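Local coordinates for MHC class I protein (Ginglymostoma cirratum, PDB 6LUP) that probably presents peptides to T cells, carrying a bound peptide in the groove formed by its alpha-1 and alpha-2 domains, at residues R47-K50 with E51-P55; L166-Y169 with L170-N174; R146-A149 with F150-T154; T200-P204 with H205-V209. All coordinates share one frame; numbering follows the deposited sequence.

How the contacts relate
Contacts 2 and 3 sit near the two ends of helix 148-172, their centres about 28 Å apart, and both reach the bound peptide: Y169 of contact 2 by a hydroxyl bond to its backbone, D147 of contact 3 by a salt bridge to a basic side chain. Contact 1 lies beside contact 2, about 11 Å between centres; the two are tied by a salt bridge of E53 OE2 with K168 NZ (2.7 Å) and by packing of W48 on Y169 and G173. Contact 4 belongs to the immunoglobulin domain. Its nearest atoms are about 8 Å from those of contacts 1 and 2, while its centre is about 39 Å from that of contact 3.

Contact 1 of 4, residues R47-K50 with E51-P55; sequences RWVK and ESEGP
R47 and E51, one helical turn apart, form a salt bridge in which NH2 of R47 lies 3.1 Å from OE1 of E51. The carboxylate does not meet the guanidinium in the same plane: OE1 sits over one face of it and the two planes are 65° apart. R47 NE is equally near that oxygen, at 3.1 Å, so the approach spans the NE and NH2 side of the group. With CG anti to the backbone N (chi1 -178°) and a bend at chi3, the arginine chain crosses the glutamate at a slant and offers it a face of the guanidinium; the glutamate chain itself runs extended beyond CG. Both residues are exposed, which probably softens the electrostatic gain. The backbone bond from E51 N to R47 O joins the same two residues and is 2.8 Å long.

R47 to S52 make up the short helix 47-52 that precedes helix 55-82, the long alpha-1 helix of the class I groove. Where the short helix ends, S52 turns back on it: chi1 of 63° carries OG to W48 O, at 2.7 Å. The hydroxyl arrives tilted from the carbonyl plane, and the same oxygen also takes a weak bond from S52 N. OG further lies at the edge of the indole, 4.1 Å from W48 CE3. E53, the first residue to leave helical geometry, gives a weak bond from its N to V49 O and rests CG on V49 CG2 at 3.9 Å. The E53 chain bends at chi2, and its carboxylate pairs with K168 of helix 148-172, while E53 O accepts from W58 NE1.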
# COMPACT_ATOMS: atom_id res chain seq x y z
N ARG A 47 -13.30 -10.11 -6.57
CA ARG A 47 -14.38 -10.95 -7.01
C ARG A 47 -14.03 -12.43 -6.91
O ARG A 47 -14.86 -13.23 -6.48
CB ARG A 47 -14.77 -10.58 -8.43
CG ARG A 47 -15.95 -11.39 -8.95
CD ARG A 47 -16.63 -10.67 -10.08
NE ARG A 47 -17.13 -11.64 -11.04
CZ ARG A 47 -16.45 -12.07 -12.10
NH1 ARG A 47 -15.22 -11.62 -12.34
NH2 ARG A 47 -17.00 -12.96 -12.91
N TRP A 48 -12.80 -12.78 -7.28
CA TRP A 48 -12.37 -14.18 -7.24
C TRP A 48 -12.53 -14.81 -5.86
O TRP A 48 -13.00 -15.95 -5.74
CB TRP A 48 -10.95 -14.37 -7.80
CG TRP A 48 -9.85 -13.72 -7.00
CD1 TRP A 48 -9.26 -12.53 -7.25
CD2 TRP A 48 -9.20 -14.26 -5.84
NE1 TRP A 48 -8.29 -12.28 -6.32
CE2 TRP A 48 -8.23 -13.32 -5.44
CE3 TRP A 48 -9.34 -15.44 -5.10
CZ2 TRP A 48 -7.40 -13.52 -4.33
CZ3 TRP A 48 -8.53 -15.64 -3.99
CH2 TRP A 48 -7.57 -14.68 -3.62
N VAL A 49 -12.18 -14.06 -4.82
CA VAL A 49 -12.32 -14.54 -3.45
C VAL A 49 -13.79 -14.55 -3.02
O VAL A 49 -14.20 -15.42 -2.24
CB VAL A 49 -11.42 -13.76 -2.45
CG1 VAL A 49 -11.95 -12.35 -2.20
CG2 VAL A 49 -11.28 -14.53 -1.13
N LYS A 50 -14.57 -13.61 -3.54
CA LYS A 50 -16.00 -13.56 -3.26
C LYS A 50 -16.70 -14.80 -3.81
O LYS A 50 -17.54 -15.40 -3.14
CB LYS A 50 -16.62 -12.29 -3.83
CG LYS A 50 -18.06 -12.04 -3.39
CD LYS A 50 -18.85 -11.34 -4.48
CE LYS A 50 -18.69 -9.82 -4.46
NZ LYS A 50 -19.84 -9.15 -3.79
N GLU A 51 -16.33 -15.19 -5.03
CA GLU A 51 -16.89 -16.34 -5.72
C GLU A 51 -16.47 -17.66 -5.09
O GLU A 51 -17.27 -18.60 -5.03
CB GLU A 51 -16.46 -16.35 -7.19
CG GLU A 51 -17.23 -15.40 -8.09
CD GLU A 51 -16.56 -15.19 -9.44
OE1 GLU A 51 -17.23 -14.69 -10.37
OE2 GLU A 51 -15.35 -15.51 -9.57
N SER A 52 -15.22 -17.74 -4.65
CA SER A 52 -14.61 -19.01 -4.29
C SER A 52 -14.65 -19.36 -2.81
O SER A 52 -14.29 -20.47 -2.42
CB SER A 52 -13.16 -19.08 -4.80
OG SER A 52 -12.34 -18.10 -4.19
N GLU A 53 -15.09 -18.42 -1.98
CA GLU A 53 -15.16 -18.67 -0.55
C GLU A 53 -16.59 -18.63 -0.03
O GLU A 53 -17.27 -17.61 -0.14
CB GLU A 53 -14.26 -17.72 0.24
CG GLU A 53 -12.76 -17.96 0.04
CD GLU A 53 -12.32 -19.37 0.42
OE1 GLU A 53 -13.09 -20.12 1.06
OE2 GLU A 53 -11.18 -19.74 0.07
N GLY A 54 -17.02 -19.75 0.54
CA GLY A 54 -18.37 -19.91 1.05
C GLY A 54 -18.60 -19.21 2.37
O GLY A 54 -17.69 -18.59 2.92
N PRO A 55 -19.83 -19.32 2.90
CA PRO A 55 -20.25 -18.70 4.16
C PRO A 55 -19.27 -18.93 5.32
O PRO A 55 -18.97 -17.98 6.06
CB PRO A 55 -21.59 -19.39 4.45
CG PRO A 55 -22.14 -19.65 3.09
CD PRO A 55 -20.95 -20.00 2.23

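Contact 2 of 4, residues L166-Y169 with L170-N174; sequences LQKY and LKNGN
Y169 O accepts from G173 N at 2.7 Å, the shortest of the four backbone bonds that close the last turns of helix 148-172. G173 is the first residue to depart from helical angles, so this bond belongs to the helix terminus. One residue earlier, N172 N reaches K168 O at 2.9 Å in an almost straight line, 173° at the hydrogen.

The side chains follow the same i to i+4 pattern. L170 directs CG toward the carbonyl of its partner, 3.3 Å from L166 O, because chi1 of -71° sets that carbon beside its own backbone N. From there the CD1 branch touches L166 CG at 4.1 Å, an apolar pair that faces L100 of strand 91-100. On another side of the helix the amide oxygen of N172 lies against the aliphatic stem of K168, OD1 being 3.7 Å from CG and 3.8 Å from CE. The stem is fully extended, which places the ammonium group beyond the amide, where it pairs with E53.

Y169 turns its ring inward onto L5 and V27 of the groove floor, and meets the ring of F32 at about 55°. Its OH bonds to Y57 OH and to the backbone of the bound peptide, a tyrosine arrangement consistent with the pocket that holds the peptide N-terminus in classical class I molecules.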
# COMPACT_ATOMS: atom_id res chain seq x y z
N LEU A 166 -2.44 -19.47 0.88
CA LEU A 166 -1.84 -18.72 -0.22
C LEU A 166 -1.89 -19.56 -1.50
O LEU A 166 -2.25 -19.05 -2.56
CB LEU A 166 -0.40 -18.29 0.09
CG LEU A 166 0.38 -17.59 -1.04
CD1 LEU A 166 -0.31 -16.33 -1.54
CD2 LEU A 166 1.81 -17.28 -0.62
N GLN A 167 -1.57 -20.84 -1.38
CA GLN A 167 -1.61 -21.76 -2.51
C GLN A 167 -3.02 -21.95 -3.08
O GLN A 167 -3.19 -22.11 -4.29
CB GLN A 167 -0.98 -23.11 -2.14
CG GLN A 167 0.52 -23.11 -2.34
CD GLN A 167 1.22 -24.25 -1.62
OE1 GLN A 167 0.60 -25.00 -0.87
NE2 GLN A 167 2.52 -24.38 -1.86
N LYS A 168 -4.01 -21.92 -2.20
CA LYS A 168 -5.40 -22.00 -2.60
C LYS A 168 -5.81 -20.72 -3.33
O LYS A 168 -6.44 -20.77 -4.38
CB LYS A 168 -6.31 -22.23 -1.39
CG LYS A 168 -7.77 -22.47 -1.74
CD LYS A 168 -8.67 -22.29 -0.53
CE LYS A 168 -10.09 -22.70 -0.86
NZ LYS A 168 -11.00 -22.46 0.29
N TYR A 169 -5.42 -19.58 -2.76
CA TYR A 169 -5.70 -18.28 -3.36
C TYR A 169 -5.10 -18.16 -4.76
O TYR A 169 -5.76 -17.67 -5.68
CB TYR A 169 -5.19 -17.15 -2.47
CG TYR A 169 -5.88 -17.03 -1.13
CD1 TYR A 169 -7.21 -17.39 -0.96
CD2 TYR A 169 -5.19 -16.52 -0.03
CE1 TYR A 169 -7.84 -17.27 0.27
CE2 TYR A 169 -5.81 -16.39 1.21
CZ TYR A 169 -7.13 -16.76 1.35
OH TYR A 169 -7.74 -16.64 2.58
N LEU A 170 -3.86 -18.61 -4.92
CA LEU A 170 -3.18 -18.59 -6.21
C LEU A 170 -3.89 -19.43 -7.28
O LEU A 170 -3.89 -19.07 -8.45
CB LEU A 170 -1.72 -19.02 -6.08
CG LEU A 170 -0.78 -18.04 -5.36
CD1 LEU A 170 0.51 -18.73 -4.96
CD2 LEU A 170 -0.49 -16.81 -6.21
N LYS A 171 -4.50 -20.53 -6.87
CA LYS A 171 -5.32 -21.33 -7.78
C LYS A 171 -6.64 -20.61 -8.09
O LYS A 171 -6.97 -20.41 -9.26
CB LYS A 171 -5.57 -22.72 -7.20
CG LYS A 171 -6.62 -23.54 -7.94
CD LYS A 171 -7.25 -24.58 -7.00
CE LYS A 171 -8.64 -24.99 -7.46
NZ LYS A 171 -9.40 -25.67 -6.36
N ASN A 172 -7.37 -20.21 -7.06
CA ASN A 172 -8.69 -19.59 -7.23
C ASN A 172 -8.69 -18.19 -7.83
O ASN A 172 -9.66 -17.77 -8.45
CB ASN A 172 -9.47 -19.58 -5.90
CG ASN A 172 -9.99 -20.96 -5.52
OD1 ASN A 172 -10.17 -21.25 -4.34
ND2 ASN A 172 -10.24 -21.80 -6.51
N GLY A 173 -7.60 -17.45 -7.63
CA GLY A 173 -7.45 -16.11 -8.19
C GLY A 173 -6.44 -16.08 -9.32
O GLY A 173 -5.96 -15.02 -9.70
N ASN A 174 -6.14 -17.26 -9.85
CA ASN A 174 -5.13 -17.46 -10.88
C ASN A 174 -5.02 -16.37 -11.95
O ASN A 174 -3.99 -15.71 -12.05
CB ASN A 174 -5.33 -18.84 -11.54
CG ASN A 174 -4.27 -19.15 -12.59
OD1 ASN A 174 -4.58 -19.77 -13.60
ND2 ASN A 174 -3.03 -18.73 -12.34

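Contact 3 of 4, residues R146-A149 with F150-T154; sequences RDMA and FNQGT
The carboxylate of D147 and the ring of F150 are turned 56° apart, and they meet through the stem of the phenylalanine: D147 OD1 lies 3.4 Å from F150 CB. Over one face of the ring, offset toward its rim, stands T154 OG1, 3.8 Å above the plane. That hydroxyl also bonds to F150 O at 2.9 Å, where T154 N is a second donor, so one carbonyl is gripped twice.

D147 is the N-cap of helix 148-172. Its chi1 of -155° brings OD1 back over the first turn to accept from F150 N at 3.2 Å. The amide comes from above the carboxylate plane, 56° out of it. OD2 meanwhile pairs with a basic side chain of the bound peptide, and both bonds probably favour the charged form. The helix then continues with N151 N to D147 O at 3.1 Å and Q152 N to M148 O at 2.8 Å.

The cap follows helix 135-146 directly: the F150 ring meets that of W144 at a steep angle, while N151 spans the junction, giving ND2 to W144 O and taking W130 NE1 of strand 129-131 on OD1.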
# COMPACT_ATOMS: atom_id res chain seq x y z
N ARG A 146 7.98 -17.00 27.14
CA ARG A 146 7.51 -18.09 28.00
C ARG A 146 6.36 -18.87 27.35
O ARG A 146 6.28 -20.09 27.50
CB ARG A 146 7.05 -17.55 29.36
CG ARG A 146 8.04 -17.70 30.50
CD ARG A 146 9.34 -16.93 30.25
NE ARG A 146 10.26 -17.04 31.38
CZ ARG A 146 10.68 -16.02 32.12
NH1 ARG A 146 10.28 -14.78 31.86
NH2 ARG A 146 11.52 -16.23 33.12
N ASP A 147 5.50 -18.16 26.63
CA ASP A 147 4.26 -18.73 26.09
C ASP A 147 4.52 -19.66 24.90
O ASP A 147 4.57 -19.22 23.75
CB ASP A 147 3.28 -17.62 25.72
CG ASP A 147 1.83 -18.08 25.74
OD1 ASP A 147 1.56 -19.25 25.38
OD2 ASP A 147 0.96 -17.26 26.10
N MET A 148 4.66 -20.94 25.20
CA MET A 148 4.93 -21.98 24.21
C MET A 148 3.81 -22.08 23.16
O MET A 148 4.07 -21.96 21.96
CB MET A 148 5.13 -23.33 24.90
CG MET A 148 5.39 -24.49 23.96
SD MET A 148 7.14 -24.77 23.62
CE MET A 148 7.64 -25.59 25.14
N ALA A 149 2.58 -22.29 23.64
CA ALA A 149 1.43 -22.50 22.76
C ALA A 149 1.20 -21.33 21.81
O ALA A 149 0.87 -21.52 20.64
CB ALA A 149 0.18 -22.80 23.58
N PHE A 150 1.38 -20.11 22.32
CA PHE A 150 1.32 -18.92 21.49
C PHE A 150 2.40 -18.97 20.41
O PHE A 150 2.11 -18.83 19.22
CB PHE A 150 1.46 -17.66 22.35
CG PHE A 150 1.45 -16.37 21.57
CD1 PHE A 150 0.34 -16.00 20.80
CD2 PHE A 150 2.53 -15.50 21.63
CE1 PHE A 150 0.33 -14.80 20.09
CE2 PHE A 150 2.52 -14.30 20.93
CZ PHE A 150 1.42 -13.95 20.15
N ASN A 151 3.64 -19.21 20.84
CA ASN A 151 4.81 -19.22 19.95
C ASN A 151 4.74 -20.27 18.85
O ASN A 151 4.91 -19.95 17.67
CB ASN A 151 6.10 -19.39 20.75
CG ASN A 151 6.47 -18.16 21.56
OD1 ASN A 151 6.06 -17.04 21.23
ND2 ASN A 151 7.24 -18.35 22.61
N GLN A 152 4.50 -21.52 19.24
CA GLN A 152 4.40 -22.61 18.28
C GLN A 152 3.20 -22.44 17.36
O GLN A 152 3.27 -22.75 16.17
CB GLN A 152 4.36 -23.96 19.00
CG GLN A 152 5.71 -24.43 19.52
CD GLN A 152 6.78 -24.50 18.44
OE1 GLN A 152 6.63 -25.22 17.45
NE2 GLN A 152 7.86 -23.75 18.62
N GLY A 153 2.11 -21.93 17.92
CA GLY A 153 0.90 -21.63 17.16
C GLY A 153 1.15 -20.61 16.06
O GLY A 153 0.84 -20.85 14.90
N THR A 154 1.72 -19.47 16.45
CA THR A 154 2.10 -18.42 15.51
C THR A 154 3.02 -18.97 14.42
O THR A 154 2.84 -18.67 13.23
CB THR A 154 2.79 -17.25 16.25
OG1 THR A 154 1.91 -16.74 17.25
CG2 THR A 154 3.17 -16.14 15.29

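Contact 4 of 4, residues T200-P204 with H205-V209; sequences TGFYP and HSIEV
F202, P204 and H205 carry this turn of the immunoglobulin C1-set domain, where the chain leaves strand 194-202 and crosses to strand 208-213 in the other sheet of the sandwich. Just before it, G201 and F202 face Y234 as a G1 beta bulge, with G201 at positive phi.

A cis peptide bond precedes P204, whose CB lies 3.0 Å from H205 N; the same CB stands 4.1 Å above the centre of the Y203 ring. P204 O lies in the plane of the F202 ring, at its edge. H205 comes next. Its carbonyl oxygen also approaches the F202 edge near the ring plane, 3.4 Å from CE1, a position in which the aromatic C-H can meet it favourably. H205 N bonds to D29 OD2, which ties the turn to the peptide-binding platform, and Y203 O accepts from H256 NE2.

F202 is buried among I236, V226 and Y234. Its chi1 of 58°, with CG between the backbone N and carbonyl carbon, swings the ring across the turn to I207, the two side chains meeting at about a right angle. I207 CG2 touches the rim at CZ, 3.9 Å away. The CD1 methyl sits over the F202 face as a CH-pi contact, 3.7 Å from the ring centroid and only 8° off the normal.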
# COMPACT_ATOMS: atom_id res chain seq x y z
N THR A 200 1.83 3.05 -17.45
CA THR A 200 0.60 2.99 -16.68
C THR A 200 -0.12 1.65 -16.87
O THR A 200 0.13 0.94 -17.85
CB THR A 200 -0.33 4.17 -17.02
OG1 THR A 200 -1.32 4.33 -15.99
CG2 THR A 200 -1.00 3.98 -18.38
N GLY A 201 -1.00 1.33 -15.93
CA GLY A 201 -1.83 0.12 -16.00
C GLY A 201 -1.12 -1.20 -15.76
O GLY A 201 -1.60 -2.25 -16.17
N PHE A 202 0.03 -1.15 -15.08
CA PHE A 202 0.80 -2.36 -14.82
C PHE A 202 0.60 -2.94 -13.42
O PHE A 202 0.30 -2.21 -12.47
CB PHE A 202 2.30 -2.16 -15.11
CG PHE A 202 2.94 -1.05 -14.33
CD1 PHE A 202 3.48 -1.28 -13.06
CD2 PHE A 202 3.06 0.24 -14.87
CE1 PHE A 202 4.09 -0.26 -12.34
CE2 PHE A 202 3.67 1.26 -14.16
CZ PHE A 202 4.19 1.01 -12.89
N TYR A 203 0.75 -4.26 -13.33
CA TYR A 203 0.67 -4.99 -12.07
C TYR A 203 1.61 -6.20 -12.16
O TYR A 203 1.62 -6.88 -13.19
CB TYR A 203 -0.77 -5.47 -11.78
CG TYR A 203 -0.84 -6.41 -10.61
CD1 TYR A 203 -0.57 -7.77 -10.76
CD2 TYR A 203 -1.12 -5.93 -9.33
CE1 TYR A 203 -0.59 -8.63 -9.69
CE2 TYR A 203 -1.15 -6.78 -8.24
CZ TYR A 203 -0.88 -8.13 -8.43
OH TYR A 203 -0.91 -8.97 -7.35
N PRO A 204 2.40 -6.47 -11.10
CA PRO A 204 2.49 -5.79 -9.81
C PRO A 204 3.29 -4.48 -9.87
O PRO A 204 3.74 -4.10 -10.95
CB PRO A 204 3.19 -6.82 -8.91
CG PRO A 204 4.03 -7.61 -9.85
CD PRO A 204 3.28 -7.66 -11.15
N HIS A 205 3.46 -3.82 -8.73
CA HIS A 205 3.98 -2.45 -8.68
C HIS A 205 5.45 -2.33 -9.10
O HIS A 205 5.85 -1.31 -9.68
CB HIS A 205 3.80 -1.87 -7.27
CG HIS A 205 4.89 -2.24 -6.32
ND1 HIS A 205 5.92 -1.38 -6.00
CD2 HIS A 205 5.13 -3.38 -5.63
CE1 HIS A 205 6.74 -1.98 -5.16
NE2 HIS A 205 6.28 -3.19 -4.92
N SER A 206 6.24 -3.36 -8.81
CA SER A 206 7.68 -3.37 -9.05
C SER A 206 8.02 -3.17 -10.54
O SER A 206 7.49 -3.88 -11.39
CB SER A 206 8.27 -4.69 -8.54
OG SER A 206 9.67 -4.59 -8.37
N ILE A 207 8.88 -2.19 -10.83
CA ILE A 207 9.19 -1.84 -12.22
C ILE A 207 10.55 -1.14 -12.38
O ILE A 207 11.00 -0.40 -11.50
CB ILE A 207 8.06 -0.99 -12.85
CG1 ILE A 207 8.19 -0.94 -14.38
CG2 ILE A 207 8.00 0.41 -12.23
CD1 ILE A 207 6.97 -0.39 -15.09
N GLU A 208 11.20 -1.39 -13.52
CA GLU A 208 12.43 -0.70 -13.90
C GLU A 208 12.16 0.10 -15.16
O GLU A 208 11.70 -0.44 -16.17
CB GLU A 208 13.56 -1.70 -14.15
CG GLU A 208 13.95 -2.55 -12.95
CD GLU A 208 14.80 -1.80 -11.95
OE1 GLU A 208 14.31 -1.53 -10.83
OE2 GLU A 208 15.96 -1.46 -12.29
N VAL A 209 12.45 1.40 -15.11
CA VAL A 209 12.29 2.27 -16.27
C VAL A 209 13.45 3.26 -16.38
O VAL A 209 13.66 4.09 -15.50
CB VAL A 209 10.90 2.96 -16.30
CG1 VAL A 209 10.47 3.39 -14.90
CG2 VAL A 209 10.88 4.13 -17.28